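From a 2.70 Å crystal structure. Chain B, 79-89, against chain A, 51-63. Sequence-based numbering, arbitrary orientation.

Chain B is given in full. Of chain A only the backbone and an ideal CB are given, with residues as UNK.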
# COMPACT_ATOMS: atom_id res chain seq x y z
N ASN B 79 -8.42 20.28 -8.79
CA ASN B 79 -8.87 19.48 -7.66
C ASN B 79 -7.83 19.29 -6.56
O ASN B 79 -8.09 18.51 -5.63
CB ASN B 79 -9.32 18.10 -8.15
CG ASN B 79 -10.50 18.16 -9.09
OD1 ASN B 79 -10.53 17.44 -10.08
ND2 ASN B 79 -11.48 19.01 -8.78
N ILE B 80 -6.70 19.99 -6.62
CA ILE B 80 -5.63 19.73 -5.66
C ILE B 80 -6.11 19.98 -4.23
O ILE B 80 -5.80 19.22 -3.31
CB ILE B 80 -4.39 20.59 -5.99
CG1 ILE B 80 -3.33 20.33 -4.94
CG2 ILE B 80 -4.73 22.09 -6.04
CD1 ILE B 80 -1.94 20.65 -5.38
N LEU B 81 -6.90 21.05 -4.03
CA LEU B 81 -7.41 21.37 -2.71
C LEU B 81 -8.31 20.26 -2.19
O LEU B 81 -8.23 19.88 -1.02
CB LEU B 81 -8.19 22.68 -2.74
CG LEU B 81 -7.36 23.96 -2.90
CD1 LEU B 81 -8.28 25.14 -2.73
CD2 LEU B 81 -6.20 24.03 -1.93
N MET B 82 -9.19 19.74 -3.05
CA MET B 82 -10.06 18.65 -2.65
C MET B 82 -9.27 17.36 -2.42
O MET B 82 -9.65 16.56 -1.55
CB MET B 82 -11.14 18.43 -3.73
CG MET B 82 -12.28 17.53 -3.32
SD MET B 82 -13.14 18.13 -1.85
CE MET B 82 -14.33 16.81 -1.59
N GLU B 83 -8.18 17.14 -3.16
CA GLU B 83 -7.33 15.98 -2.90
C GLU B 83 -6.69 16.07 -1.52
O GLU B 83 -6.73 15.12 -0.74
CB GLU B 83 -6.24 15.87 -3.98
CG GLU B 83 -6.76 15.64 -5.41
CD GLU B 83 -6.98 14.16 -5.75
OE1 GLU B 83 -6.75 13.29 -4.88
OE2 GLU B 83 -7.37 13.87 -6.91
N PHE B 84 -6.07 17.22 -1.22
CA PHE B 84 -5.47 17.41 0.10
C PHE B 84 -6.52 17.34 1.20
O PHE B 84 -6.25 16.85 2.30
CB PHE B 84 -4.74 18.75 0.15
CG PHE B 84 -3.34 18.69 -0.38
CD1 PHE B 84 -2.29 19.29 0.32
CD2 PHE B 84 -3.05 18.05 -1.58
CE1 PHE B 84 -1.00 19.25 -0.16
CE2 PHE B 84 -1.75 18.00 -2.07
CZ PHE B 84 -0.72 18.60 -1.36
N TYR B 85 -7.73 17.84 0.92
CA TYR B 85 -8.78 17.86 1.94
C TYR B 85 -9.16 16.45 2.38
O TYR B 85 -9.23 16.16 3.58
CB TYR B 85 -10.00 18.61 1.41
CG TYR B 85 -11.20 18.57 2.33
CD1 TYR B 85 -11.22 19.31 3.51
CD2 TYR B 85 -12.32 17.80 2.02
CE1 TYR B 85 -12.32 19.28 4.35
CE2 TYR B 85 -13.42 17.77 2.85
CZ TYR B 85 -13.42 18.51 4.02
OH TYR B 85 -14.51 18.49 4.85
N THR B 86 -9.40 15.56 1.42
CA THR B 86 -9.81 14.20 1.77
C THR B 86 -8.66 13.41 2.38
O THR B 86 -8.88 12.57 3.26
CB THR B 86 -10.34 13.47 0.54
OG1 THR B 86 -9.28 13.31 -0.41
CG2 THR B 86 -11.46 14.27 -0.11
N LYS B 87 -7.42 13.68 1.96
CA LYS B 87 -6.28 12.99 2.55
C LYS B 87 -6.12 13.34 4.02
O LYS B 87 -5.75 12.48 4.83
CB LYS B 87 -5.00 13.33 1.78
CG LYS B 87 -4.84 12.57 0.47
CD LYS B 87 -3.49 12.86 -0.16
CE LYS B 87 -3.18 11.89 -1.28
NZ LYS B 87 -4.08 12.07 -2.45
N PHE B 88 -6.41 14.59 4.39
CA PHE B 88 -6.36 14.99 5.79
C PHE B 88 -7.60 14.52 6.54
O PHE B 88 -7.53 14.18 7.73
CB PHE B 88 -6.24 16.52 5.90
CG PHE B 88 -4.83 17.02 5.85
CD1 PHE B 88 -4.08 17.14 7.01
CD2 PHE B 88 -4.25 17.39 4.64
CE1 PHE B 88 -2.77 17.61 6.97
CE2 PHE B 88 -2.95 17.86 4.58
CZ PHE B 88 -2.20 17.97 5.75
N LYS B 89 -8.75 14.50 5.87
CA LYS B 89 -10.00 14.16 6.54
C LYS B 89 -10.03 12.70 6.95
O LYS B 89 -10.61 12.36 7.99
CB LYS B 89 -11.17 14.47 5.60
CG LYS B 89 -12.52 14.63 6.28
CD LYS B 89 -12.60 15.93 7.05
CE LYS B 89 -13.98 16.13 7.67
NZ LYS B 89 -14.07 17.41 8.43
N UNK A 51 6.29 17.96 -2.66
CA UNK A 51 5.09 18.73 -2.31
C UNK A 51 5.10 20.03 -3.10
O UNK A 51 6.12 20.74 -3.09
CB UNK A 51 5.02 19.01 -0.81
N UNK A 52 4.01 20.38 -3.79
CA UNK A 52 3.98 21.66 -4.52
C UNK A 52 4.30 22.83 -3.59
O UNK A 52 3.73 22.95 -2.51
CB UNK A 52 2.61 21.87 -5.17
N UNK A 53 5.22 23.68 -4.04
CA UNK A 53 5.70 24.76 -3.18
C UNK A 53 4.58 25.67 -2.68
O UNK A 53 4.63 26.06 -1.50
CB UNK A 53 6.74 25.60 -3.93
N UNK A 54 3.58 26.05 -3.48
CA UNK A 54 2.52 26.91 -2.95
C UNK A 54 1.77 26.30 -1.77
O UNK A 54 1.24 27.04 -0.93
CB UNK A 54 1.52 27.24 -4.06
N UNK A 55 1.71 24.97 -1.68
CA UNK A 55 0.97 24.31 -0.61
C UNK A 55 1.86 23.87 0.54
O UNK A 55 1.34 23.36 1.54
CB UNK A 55 0.22 23.10 -1.17
N UNK A 56 3.17 24.04 0.44
CA UNK A 56 4.04 23.61 1.54
C UNK A 56 3.75 24.39 2.81
O UNK A 56 3.66 23.77 3.88
CB UNK A 56 5.51 23.77 1.15
N UNK A 57 3.61 25.71 2.78
CA UNK A 57 3.28 26.42 4.02
C UNK A 57 2.02 25.90 4.69
O UNK A 57 1.96 25.84 5.92
CB UNK A 57 3.12 27.91 3.74
N UNK A 58 1.02 25.49 3.91
CA UNK A 58 -0.20 24.97 4.51
C UNK A 58 -0.00 23.59 5.11
O UNK A 58 -0.54 23.29 6.18
CB UNK A 58 -1.32 24.92 3.47
N UNK A 59 0.76 22.73 4.44
CA UNK A 59 0.97 21.37 4.94
C UNK A 59 1.64 21.41 6.30
O UNK A 59 1.22 20.72 7.24
CB UNK A 59 1.81 20.55 3.96
N UNK A 60 2.68 22.23 6.44
CA UNK A 60 3.38 22.29 7.72
C UNK A 60 2.47 22.85 8.81
O UNK A 60 2.50 22.37 9.95
CB UNK A 60 4.65 23.14 7.60
N UNK A 61 1.65 23.84 8.48
CA UNK A 61 0.72 24.39 9.46
C UNK A 61 -0.31 23.34 9.89
O UNK A 61 -0.56 23.15 11.08
CB UNK A 61 0.01 25.62 8.89
N UNK A 62 -0.93 22.67 8.91
CA UNK A 62 -1.93 21.66 9.22
C UNK A 62 -1.32 20.46 9.94
O UNK A 62 -1.96 19.86 10.81
CB UNK A 62 -2.63 21.20 7.94
N UNK A 63 -0.09 20.10 9.59
CA UNK A 63 0.52 18.91 10.17
C UNK A 63 0.82 19.06 11.66
O UNK A 63 0.91 18.06 12.37
CB UNK A 63 1.81 18.58 9.42

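Chain B offers one helical face to chain A: I80(B), F84(B) and F88(B) all point toward it, with L81(B) at the flank. That surface is wholly apolar, so hydrocarbon is what it can reward.

Position 51 has an extended backbone and a CB pointing sideways, with nothing of chain B within 5.5 Å. Many residues, beta-branched ones among them, suit such a backbone; I51(A) only borders the contact, its CG2 4.7 Å from CZ of F84(B).

At position 52 the CB points toward chain B, 4.7 Å from I80(B) CD1. A compact apolar side chain would suit, and a phi of -55° also admits proline. It is P52(A), whose CG lies 4.0 Å from CD1 of I80(B), while its CD stands 4.5 Å from CZ of F84(B).

Positions 53 and 54 are out of reach of chain B, in a 3-10 segment; polar residues or proline would do. They are K53(A), its side chain extended, and P54(A).

Position 55 is the most demanding. Its CB points toward chain B, 4.2 Å from F84(B) CE1 and 5.3 Å from I80(B) CD1, so a branched aliphatic chain or methionine could fill the space between these side chains. It is L55(A). Its CD1 sits over one face of the F84(B) ring, 3.9 Å from the centroid, a CH-pi contact, and packs tightly at 3.3 Å against CD1 of I80(B). The other methyl, CD2, reaches to 4.2 Å from CD2 of L81(B).

Position 56 points away, so a polar residue is acceptable: Q56(A) turns back on its own chain, NE2 donating to O of I51(A) at 2.9 Å. Position 57 is out of reach in the helix's first turn, where an N-H has no helical acceptor to lose, so polar residues or proline would do; it is P57(A).

Position 58 points toward chain B, but its CB has no neighbour within 5.5 Å, leaving room for a long or aromatic side chain. In F58(A), CE1 comes no closer than 4.6 Å to CE2 of F88(B), so the ring only borders the contact.

Position 59 points sideways, its CB 5.1 Å from F88(B) CZ and 5.2 Å from F84(B) CE1. A small or medium aliphatic would suit; V59(A) brings CG2 to the edge of the F84(B) ring, 3.6 Å from CE1.

Position 60 points away and 61 is out of reach, so chain B limits neither size nor polarity; they are W60(A) and W61(A).

At 62 the CB already lies 3.7 Å from F88(B) CE1, favouring a small residue. A62(A) makes that contact with its methyl alone. Position 63 points sideways, its CB 5.3 Å from F88(B) CE1, so small or medium residues would serve; A63(A) stops at its methyl.

Chain A 51-63: IPKPLQPFVWWAA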
# COMPACT_ATOMS: atom_id res chain seq x y z
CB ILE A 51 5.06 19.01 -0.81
CG1 ILE A 51 5.20 17.71 -0.00
CG2 ILE A 51 3.75 19.70 -0.43
CD1 ILE A 51 5.27 17.91 1.50
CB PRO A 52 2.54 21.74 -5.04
CG PRO A 52 2.08 20.33 -5.10
CD PRO A 52 2.75 19.63 -3.95
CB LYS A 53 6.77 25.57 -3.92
CG LYS A 53 7.50 26.56 -3.02
CD LYS A 53 8.73 27.14 -3.71
CE LYS A 53 9.50 28.08 -2.79
NZ LYS A 53 10.83 28.46 -3.35
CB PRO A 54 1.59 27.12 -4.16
CG PRO A 54 2.46 26.88 -5.35
CD PRO A 54 3.42 25.81 -4.93
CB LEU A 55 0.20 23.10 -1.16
CG LEU A 55 -1.05 23.42 -1.98
CD1 LEU A 55 -1.69 22.16 -2.47
CD2 LEU A 55 -2.07 24.22 -1.17
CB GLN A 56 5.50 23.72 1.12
CG GLN A 56 5.93 22.62 0.16
CD GLN A 56 7.41 22.61 -0.08
OE1 GLN A 56 8.16 23.27 0.63
NE2 GLN A 56 7.85 21.85 -1.08
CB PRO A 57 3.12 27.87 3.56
CG PRO A 57 3.94 27.95 2.33
CD PRO A 57 3.77 26.64 1.65
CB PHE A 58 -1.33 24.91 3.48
CG PHE A 58 -2.58 24.29 4.02
CD1 PHE A 58 -2.84 22.94 3.83
CD2 PHE A 58 -3.47 25.04 4.78
CE1 PHE A 58 -3.98 22.36 4.35
CE2 PHE A 58 -4.61 24.46 5.30
CZ PHE A 58 -4.87 23.12 5.09
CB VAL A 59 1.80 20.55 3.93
CG1 VAL A 59 2.24 19.22 4.53
CG2 VAL A 59 0.98 20.29 2.67
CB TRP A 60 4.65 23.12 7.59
CG TRP A 60 5.50 22.73 6.40
CD1 TRP A 60 6.12 23.57 5.53
CD2 TRP A 60 5.78 21.40 5.95
NE1 TRP A 60 6.79 22.85 4.57
CE2 TRP A 60 6.59 21.51 4.80
CE3 TRP A 60 5.42 20.12 6.40
CZ2 TRP A 60 7.05 20.40 4.10
CZ3 TRP A 60 5.88 19.03 5.70
CH2 TRP A 60 6.69 19.17 4.57
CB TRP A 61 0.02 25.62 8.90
CG TRP A 61 -1.06 26.12 9.80
CD1 TRP A 61 -0.90 26.95 10.87
CD2 TRP A 61 -2.45 25.80 9.73
NE1 TRP A 61 -2.11 27.17 11.47
CE2 TRP A 61 -3.08 26.48 10.79
CE3 TRP A 61 -3.22 25.01 8.88
CZ2 TRP A 61 -4.45 26.40 11.02
CZ3 TRP A 61 -4.58 24.93 9.11
CH2 TRP A 61 -5.18 25.62 10.17
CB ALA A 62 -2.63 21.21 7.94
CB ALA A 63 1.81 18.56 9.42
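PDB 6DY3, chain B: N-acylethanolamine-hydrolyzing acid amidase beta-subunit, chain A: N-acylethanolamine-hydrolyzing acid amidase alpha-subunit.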